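Local structure of lectin (Pleurotus ostreatus, 6T0Q) at residues G126-I131 with F143-S148; I201-N206 with A312-P317; A217-V222 with I325-W330. The protein binds galactose and N-acetylgalactosamine, probably through calcium-containing sites resembling those of carbohydrate-binding modules. One frame throughout, in Å; residues are numbered along the deposited sequence.

Contact 1 (G126-I131 with F143-S148); sequences GIMASI and FVTDES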
# COMPACT_ATOMS: atom_id res chain seq x y z
N GLY A 126 -28.52 -33.80 -4.11
CA GLY A 126 -27.15 -34.07 -3.69
C GLY A 126 -26.23 -32.89 -3.83
O GLY A 126 -26.47 -31.99 -4.64
N ILE A 127 -25.18 -32.85 -3.01
CA ILE A 127 -24.10 -31.89 -3.19
C ILE A 127 -22.79 -32.65 -3.24
O ILE A 127 -22.64 -33.71 -2.61
CB ILE A 127 -24.06 -30.80 -2.08
CG1 ILE A 127 -23.85 -31.43 -0.72
CG2 ILE A 127 -25.34 -29.92 -2.10
CD1 ILE A 127 -23.39 -30.45 0.34
N MET A 128 -21.84 -32.11 -3.98
CA MET A 128 -20.52 -32.70 -4.12
C MET A 128 -19.50 -31.58 -4.15
O MET A 128 -19.71 -30.57 -4.82
CB MET A 128 -20.42 -33.54 -5.41
CG MET A 128 -18.97 -33.86 -5.82
SD MET A 128 -18.83 -34.78 -7.37
CE MET A 128 -19.14 -36.43 -6.78
N ALA A 129 -18.40 -31.75 -3.42
CA ALA A 129 -17.35 -30.76 -3.44
C ALA A 129 -16.00 -31.43 -3.22
O ALA A 129 -15.91 -32.46 -2.56
CB ALA A 129 -17.57 -29.67 -2.38
N SER A 130 -14.96 -30.84 -3.82
CA SER A 130 -13.57 -31.07 -3.46
C SER A 130 -12.98 -29.77 -2.96
O SER A 130 -13.21 -28.71 -3.54
CB SER A 130 -12.71 -31.56 -4.65
OG SER A 130 -12.85 -32.96 -4.84
N ILE A 131 -12.18 -29.88 -1.91
CA ILE A 131 -11.52 -28.75 -1.28
C ILE A 131 -10.03 -29.07 -1.30
O ILE A 131 -9.56 -29.90 -0.51
CB ILE A 131 -12.02 -28.52 0.15
CG1 ILE A 131 -13.55 -28.40 0.15
CG2 ILE A 131 -11.33 -27.32 0.79
CD1 ILE A 131 -14.16 -28.69 1.52
N PHE A 143 -9.75 -32.56 0.31
CA PHE A 143 -10.79 -33.03 1.21
C PHE A 143 -12.11 -33.00 0.45
O PHE A 143 -12.31 -32.14 -0.41
CB PHE A 143 -10.86 -32.17 2.48
CG PHE A 143 -9.56 -32.14 3.25
CD1 PHE A 143 -8.56 -31.23 2.93
CD2 PHE A 143 -9.32 -33.05 4.27
CE1 PHE A 143 -7.36 -31.22 3.63
CE2 PHE A 143 -8.13 -33.04 4.99
CZ PHE A 143 -7.15 -32.12 4.66
N VAL A 144 -13.01 -33.96 0.73
CA VAL A 144 -14.21 -34.13 -0.07
C VAL A 144 -15.44 -34.17 0.83
O VAL A 144 -15.37 -34.42 2.03
CB VAL A 144 -14.17 -35.42 -0.92
CG1 VAL A 144 -12.99 -35.37 -1.90
CG2 VAL A 144 -14.07 -36.66 -0.02
N THR A 145 -16.60 -33.90 0.22
CA THR A 145 -17.87 -34.27 0.83
C THR A 145 -17.97 -35.79 0.92
O THR A 145 -17.68 -36.50 -0.05
CB THR A 145 -19.03 -33.72 -0.00
OG1 THR A 145 -18.76 -33.95 -1.39
CG2 THR A 145 -19.22 -32.22 0.23
N ASP A 146 -18.37 -36.30 2.09
CA ASP A 146 -18.62 -37.73 2.26
C ASP A 146 -19.43 -37.93 3.54
O ASP A 146 -19.96 -36.97 4.12
CB ASP A 146 -17.31 -38.53 2.26
CG ASP A 146 -16.36 -38.15 3.39
OD1 ASP A 146 -16.77 -37.50 4.39
OD2 ASP A 146 -15.17 -38.51 3.28
N GLU A 147 -19.51 -39.18 4.00
CA GLU A 147 -20.32 -39.52 5.17
C GLU A 147 -19.76 -38.98 6.47
O GLU A 147 -20.42 -39.11 7.51
CB GLU A 147 -20.49 -41.05 5.27
CG GLU A 147 -19.25 -41.82 5.73
CD GLU A 147 -18.20 -42.00 4.63
OE1 GLU A 147 -18.41 -41.50 3.50
OE2 GLU A 147 -17.16 -42.64 4.90
N SER A 148 -18.57 -38.38 6.46
CA SER A 148 -18.08 -37.74 7.68
C SER A 148 -18.65 -36.34 7.88
O SER A 148 -18.48 -35.76 8.95
CB SER A 148 -16.54 -37.68 7.69
OG SER A 148 -16.06 -36.79 6.69

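Contact 2 (I201-N206 with A312-P317); sequences IWTSDN and AIQTIP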
# COMPACT_ATOMS: atom_id res chain seq x y z
N ILE A 201 -4.64 -6.78 -24.22
CA ILE A 201 -4.07 -5.44 -24.17
C ILE A 201 -2.70 -5.46 -24.83
O ILE A 201 -2.08 -6.51 -25.02
CB ILE A 201 -3.97 -4.88 -22.72
CG1 ILE A 201 -3.03 -5.73 -21.86
CG2 ILE A 201 -5.36 -4.78 -22.09
CD1 ILE A 201 -2.80 -5.15 -20.44
N TRP A 202 -2.23 -4.26 -25.17
CA TRP A 202 -0.87 -4.08 -25.68
C TRP A 202 -0.50 -2.61 -25.46
O TRP A 202 -1.28 -1.84 -24.89
CB TRP A 202 -0.77 -4.48 -27.16
CG TRP A 202 0.63 -4.86 -27.59
CD1 TRP A 202 1.47 -4.14 -28.40
CD2 TRP A 202 1.34 -6.06 -27.23
NE1 TRP A 202 2.65 -4.83 -28.58
CE2 TRP A 202 2.60 -6.00 -27.87
CE3 TRP A 202 1.03 -7.18 -26.44
CZ2 TRP A 202 3.55 -7.02 -27.73
CZ3 TRP A 202 1.97 -8.19 -26.31
CH2 TRP A 202 3.22 -8.10 -26.96
N THR A 203 0.70 -2.24 -25.89
CA THR A 203 1.02 -0.83 -25.96
C THR A 203 0.29 -0.20 -27.15
O THR A 203 -0.24 -0.89 -28.02
CB THR A 203 2.53 -0.61 -26.07
OG1 THR A 203 3.11 -1.63 -26.89
CG2 THR A 203 3.18 -0.64 -24.70
N SER A 204 0.27 1.13 -27.18
CA SER A 204 -0.56 1.84 -28.14
C SER A 204 0.02 1.88 -29.55
O SER A 204 -0.61 2.45 -30.44
CB SER A 204 -0.84 3.26 -27.63
OG SER A 204 0.37 3.96 -27.41
N ASP A 205 1.20 1.28 -29.78
CA ASP A 205 1.68 1.06 -31.14
C ASP A 205 0.99 -0.12 -31.82
O ASP A 205 1.29 -0.42 -32.98
CB ASP A 205 3.20 0.84 -31.16
CG ASP A 205 3.65 -0.29 -30.24
OD1 ASP A 205 2.81 -0.86 -29.51
OD2 ASP A 205 4.86 -0.62 -30.25
N ASN A 206 0.09 -0.81 -31.13
CA ASN A 206 -0.72 -1.88 -31.72
C ASN A 206 -1.90 -1.21 -32.42
O ASN A 206 -2.86 -0.79 -31.77
CB ASN A 206 -1.17 -2.86 -30.64
CG ASN A 206 -1.77 -4.14 -31.19
OD1 ASN A 206 -2.46 -4.12 -32.20
ND2 ASN A 206 -1.52 -5.26 -30.51
N ALA A 312 1.73 0.46 -19.15
CA ALA A 312 2.44 -0.19 -20.25
C ALA A 312 3.56 0.72 -20.74
O ALA A 312 3.47 1.94 -20.62
CB ALA A 312 1.49 -0.53 -21.40
N ILE A 313 4.60 0.13 -21.32
CA ILE A 313 5.71 0.92 -21.86
C ILE A 313 6.34 0.16 -23.02
O ILE A 313 6.40 -1.07 -23.00
CB ILE A 313 6.75 1.26 -20.76
CG1 ILE A 313 7.59 2.47 -21.17
CG2 ILE A 313 7.63 0.06 -20.44
CD1 ILE A 313 8.47 3.00 -20.05
N GLN A 314 6.81 0.89 -24.04
CA GLN A 314 7.28 0.25 -25.26
C GLN A 314 8.76 -0.11 -25.21
O GLN A 314 9.16 -1.13 -25.78
CB GLN A 314 7.00 1.15 -26.48
CG GLN A 314 5.52 1.36 -26.70
CD GLN A 314 5.21 2.26 -27.89
OE1 GLN A 314 5.98 2.32 -28.85
NE2 GLN A 314 4.08 2.96 -27.82
N THR A 315 9.59 0.72 -24.58
CA THR A 315 10.98 0.39 -24.32
C THR A 315 11.07 -0.02 -22.85
O THR A 315 10.87 0.81 -21.96
CB THR A 315 11.92 1.56 -24.62
OG1 THR A 315 11.86 1.88 -26.01
CG2 THR A 315 13.35 1.19 -24.24
N ILE A 316 11.34 -1.29 -22.61
CA ILE A 316 11.30 -1.81 -21.25
C ILE A 316 12.54 -1.37 -20.48
O ILE A 316 13.66 -1.67 -20.91
CB ILE A 316 11.20 -3.34 -21.26
CG1 ILE A 316 9.95 -3.79 -22.03
CG2 ILE A 316 11.18 -3.84 -19.84
CD1 ILE A 316 9.84 -5.30 -22.14
N PRO A 317 12.39 -0.70 -19.35
CA PRO A 317 13.56 -0.30 -18.56
C PRO A 317 14.06 -1.44 -17.69
O PRO A 317 13.32 -2.37 -17.34
CB PRO A 317 13.02 0.84 -17.70
CG PRO A 317 11.59 0.44 -17.46
CD PRO A 317 11.13 -0.23 -18.75

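Contact 3 (A217-V222 with I325-W330); sequences AFRKTV and IDEFGW. With GOL (glycerol), chain J.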
# COMPACT_ATOMS: atom_id res chain seq x y z
N ALA A 217 6.36 -4.07 -21.79
CA ALA A 217 6.11 -4.38 -20.39
C ALA A 217 4.77 -3.82 -19.93
O ALA A 217 4.28 -2.81 -20.45
CB ALA A 217 7.23 -3.83 -19.49
N PHE A 218 4.18 -4.51 -18.95
CA PHE A 218 2.87 -4.19 -18.40
C PHE A 218 2.90 -4.38 -16.89
O PHE A 218 3.52 -5.33 -16.40
CB PHE A 218 1.78 -5.08 -19.01
CG PHE A 218 1.74 -5.03 -20.52
CD1 PHE A 218 2.55 -5.87 -21.27
CD2 PHE A 218 0.93 -4.12 -21.17
CE1 PHE A 218 2.53 -5.81 -22.66
CE2 PHE A 218 0.91 -4.05 -22.56
CZ PHE A 218 1.71 -4.90 -23.31
N ARG A 219 2.24 -3.49 -16.15
CA ARG A 219 2.26 -3.51 -14.70
C ARG A 219 0.88 -3.25 -14.13
O ARG A 219 0.14 -2.40 -14.63
CB ARG A 219 3.22 -2.45 -14.13
CG ARG A 219 4.69 -2.74 -14.32
CD ARG A 219 5.55 -1.54 -13.90
NE ARG A 219 5.33 -1.17 -12.50
CZ ARG A 219 5.99 -1.69 -11.47
NH1 ARG A 219 6.92 -2.62 -11.67
NH2 ARG A 219 5.72 -1.28 -10.24
N LYS A 220 0.55 -3.97 -13.06
CA LYS A 220 -0.68 -3.74 -12.30
C LYS A 220 -0.39 -3.97 -10.83
O LYS A 220 0.16 -5.02 -10.46
CB LYS A 220 -1.81 -4.65 -12.78
CG LYS A 220 -3.10 -4.54 -11.96
CD LYS A 220 -3.86 -3.24 -12.24
CE LYS A 220 -5.15 -3.19 -11.43
NZ LYS A 220 -5.88 -1.92 -11.63
N THR A 221 -0.75 -3.00 -9.99
CA THR A 221 -0.57 -3.10 -8.55
C THR A 221 -1.92 -3.21 -7.86
O THR A 221 -2.86 -2.50 -8.21
CB THR A 221 0.19 -1.88 -8.02
OG1 THR A 221 1.50 -1.86 -8.60
CG2 THR A 221 0.32 -1.93 -6.49
N VAL A 222 -2.01 -4.10 -6.88
CA VAL A 222 -3.17 -4.16 -5.99
C VAL A 222 -2.68 -3.81 -4.59
O VAL A 222 -1.72 -4.41 -4.10
CB VAL A 222 -3.85 -5.54 -6.03
CG1 VAL A 222 -5.07 -5.56 -5.10
CG2 VAL A 222 -4.28 -5.87 -7.48
N ILE A 325 8.75 0.83 -8.48
CA ILE A 325 9.46 1.68 -9.42
C ILE A 325 8.67 2.95 -9.69
O ILE A 325 7.46 3.05 -9.44
CB ILE A 325 9.77 0.95 -10.74
CG1 ILE A 325 8.50 0.76 -11.56
CG2 ILE A 325 10.43 -0.39 -10.48
CD1 ILE A 325 8.78 0.32 -12.98
N ASP A 326 9.37 3.95 -10.21
CA ASP A 326 8.76 5.16 -10.72
C ASP A 326 8.09 4.85 -12.05
O ASP A 326 8.77 4.47 -13.02
CB ASP A 326 9.82 6.25 -10.87
CG ASP A 326 9.25 7.59 -11.33
OD1 ASP A 326 8.03 7.72 -11.54
OD2 ASP A 326 10.07 8.52 -11.48
N GLU A 327 6.77 5.00 -12.11
CA GLU A 327 6.03 4.69 -13.32
C GLU A 327 5.83 5.90 -14.21
O GLU A 327 5.00 5.87 -15.12
CB GLU A 327 4.68 4.05 -12.95
CG GLU A 327 4.86 2.64 -12.41
CD GLU A 327 3.59 2.03 -11.85
OE1 GLU A 327 2.60 2.78 -11.65
OE2 GLU A 327 3.59 0.81 -11.62
N PHE A 328 6.61 6.96 -14.00
CA PHE A 328 6.58 8.09 -14.92
C PHE A 328 6.95 7.62 -16.32
O PHE A 328 7.88 6.83 -16.51
CB PHE A 328 7.53 9.20 -14.46
CG PHE A 328 7.47 10.44 -15.30
CD1 PHE A 328 8.24 10.56 -16.45
CD2 PHE A 328 6.62 11.48 -14.96
CE1 PHE A 328 8.18 11.70 -17.24
CE2 PHE A 328 6.55 12.63 -15.75
CZ PHE A 328 7.33 12.74 -16.88
N GLY A 329 6.21 8.11 -17.32
CA GLY A 329 6.46 7.72 -18.69
C GLY A 329 5.80 6.43 -19.13
O GLY A 329 5.84 6.11 -20.32
N TRP A 330 5.21 5.66 -18.21
CA TRP A 330 4.38 4.53 -18.60
C TRP A 330 3.00 5.02 -19.00
O TRP A 330 2.44 5.92 -18.37
CB TRP A 330 4.26 3.52 -17.46
CG TRP A 330 5.54 2.79 -17.09
CD1 TRP A 330 6.71 3.36 -16.63
CD2 TRP A 330 5.77 1.37 -17.12
NE1 TRP A 330 7.64 2.37 -16.39
CE2 TRP A 330 7.09 1.15 -16.68
CE3 TRP A 330 4.98 0.27 -17.48
CZ2 TRP A 330 7.64 -0.13 -16.59
CZ3 TRP A 330 5.53 -1.00 -17.40
CH2 TRP A 330 6.85 -1.19 -16.96
C1 GOL J . -1.61 0.48 -11.54
O1 GOL J . -1.74 -0.60 -10.75
C2 GOL J . -0.21 0.96 -11.25
O2 GOL J . -0.02 2.29 -11.61
C3 GOL J . 0.68 -0.05 -12.04
O3 GOL J . 1.46 -0.72 -11.08

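Contact 1 (G126-I131 with F143-S148)
Ile131 and Phe143 face each other as a hydrogen-bonded antiparallel pair: Ile131 N gives its proton to Phe143 O at 2.7 Å, and Phe143 N returns one to Ile131 O at 2.8 Å. One step on, Ser130 and Val144 form a non-hydrogen-bonded pair, their CA atoms 4.6 Å apart. Thr145 N then reaches back to Ala129 O at 3.2 Å, but the regular pattern stops there, because the chain turns off after Thr145.

The bond that would complete the next pair is supplied by a side chain. Thr145 OG1 lies between its own backbone N and carbonyl carbon (chi1 43°) and takes the proton of Ala129 N at 3.0 Å, with an N-H...O angle of 158°. A threonine suits this end of the strand, since the same hydroxyl is also hydrogen-bonded to Lys34 O, tying in strand 34-37. Beyond the strand, Asp146 OD1 accepts from Ser148 N, closing an Asx turn.

Side-chain contacts are modest. Thr145 CG2 rests 4.0 Å from Ala129 CB, the small alanine leaving room for the threonine beside it. On the face carrying Ser130 and Val144, Val144 CG1 lies 3.8 Å from Ser130 OG, a hydroxyl engaged by Leu29 O. On the other face the branched Ile131 suits a buried place against Ala70 and Ile72 of strand 67-76, while the larger Phe143 side chain touches Ile59 of strand 51-60 and remains partly exposed. Ile131 O comes to the edge of the Phe143 ring, 3.8 Å from CD1.

The arrangement is that of a beta hairpin, strands 126-135 and 140-144, at the edge of one sheet of a beta sandwich, with Phe143 and Ile127 touching a strand of the other sheet.

Contact 2 (I201-N206 with A312-P317)
Thr203 carries the apolar part of this contact. Its methyl CG2, anti to the carbonyl carbon, meets Ala312 CB at 3.7 Å, and its CB lies 3.6 Å from Gln314 CG, the two side chains crossing obliquely. Alanine is small enough to let the threonine methyl settle close to the end of strand 311-313, and the methylene of Gln314 covers its flank.

The polar groups meet without a hydrogen bond between the segments. Gln314, extended beyond CG, brings its amide against the Asp205 carboxylate; the two groups approach tip to tip and stack, their planes 25° apart. Asp205 OD2 and Gln314 OE1, 3.4 Å from each other, are both acceptors, so their closeness is no bond. The negative charge is answered by a salt bridge from OD2 to Arg216, and Ser204 OG is hydrogen-bonded to Glu331.

Bonds within 201-206 hold its shape. Asn206 N donates to Thr203 O at 3.1 Å in a type I beta turn, and Thr203 OG1 gives its proton to Asp205 OD1 at 2.7 Å, which steadies the carboxylate facing Gln314.

Two strand ends thus meet beside the start of strand 331-338, which separates strands 199-202 and 311-313 in one antiparallel sheet: the turn after strand 199-202 packs on the end of strand 311-313 and the residue that follows it, at the rim of a beta-sandwich lectin domain, where Ile316 goes on to line a glycan pocket.

Contact 3 (A217-V222 with I325-W330)
Glu327 OE2 is gripped by Arg219, in a salt bridge that fastens a loop of the beta-sandwich domain to strand 214-222, and by a hydrogen bond from a glycerol, probably from the crystallisation liquor. Arg219 NE donates at 2.8 Å to the anti lone pair of OE2, nearly straight at 167° and in the guanidinium plane; Arg219 NH2 adds only a weak bond at 3.3 Å, and the glycerol hydroxyl O3 donates at 2.7 Å. The Arg219 bend at chi3 (58°) turns NE toward OE2. A second glycerol hydroxyl, O2, donates to Glu327 OE1, while O1 accepts from Thr221 N.

The guanidinium is buried, and its remaining N-H groups find loop carbonyls: NH1 bonds Phe320 O and Pro322 O, NH2 bonds Pro323 O. A branched apolar residue suits its face, and Ile325 CG1 sits over the centre, 3.5 Å above the plane. The loop closes as a type II turn from Glu327 to Trp330, with Gly329 at a positive phi of 84°.

Trp330 offers a broad face to the aliphatic part of Arg219, whose CD makes a CH-pi contact 3.6 Å from the centroid of the six-membered ring. Beside it, the small Ala217 brings CB to 3.7 Å from Trp330 CH2.

Contacts 2 and 3 are neighbours, with centres about 11 Å apart, and share the sheet in which strands 311-313 and 214-222 run side by side. Ile313 N lies 3.1 Å from Ala217 O, a probable hydrogen bond joining them, and Ala312 C packs 3.6 Å from Trp330 CE3. Along the chain their segments alternate. Contact 2 gives a glycan pocket Ile316, which touches NAG; in contact 3 the Ala217 side chain, about 7 Å from NAG, packs on Ile316 and Phe320 of that pocket. Contact 1 lies on the opposite side of the chain's centre, about 47 Å from contact 2 between centres; there the side chain of Ile127 is about 10 Å from a calcium ion.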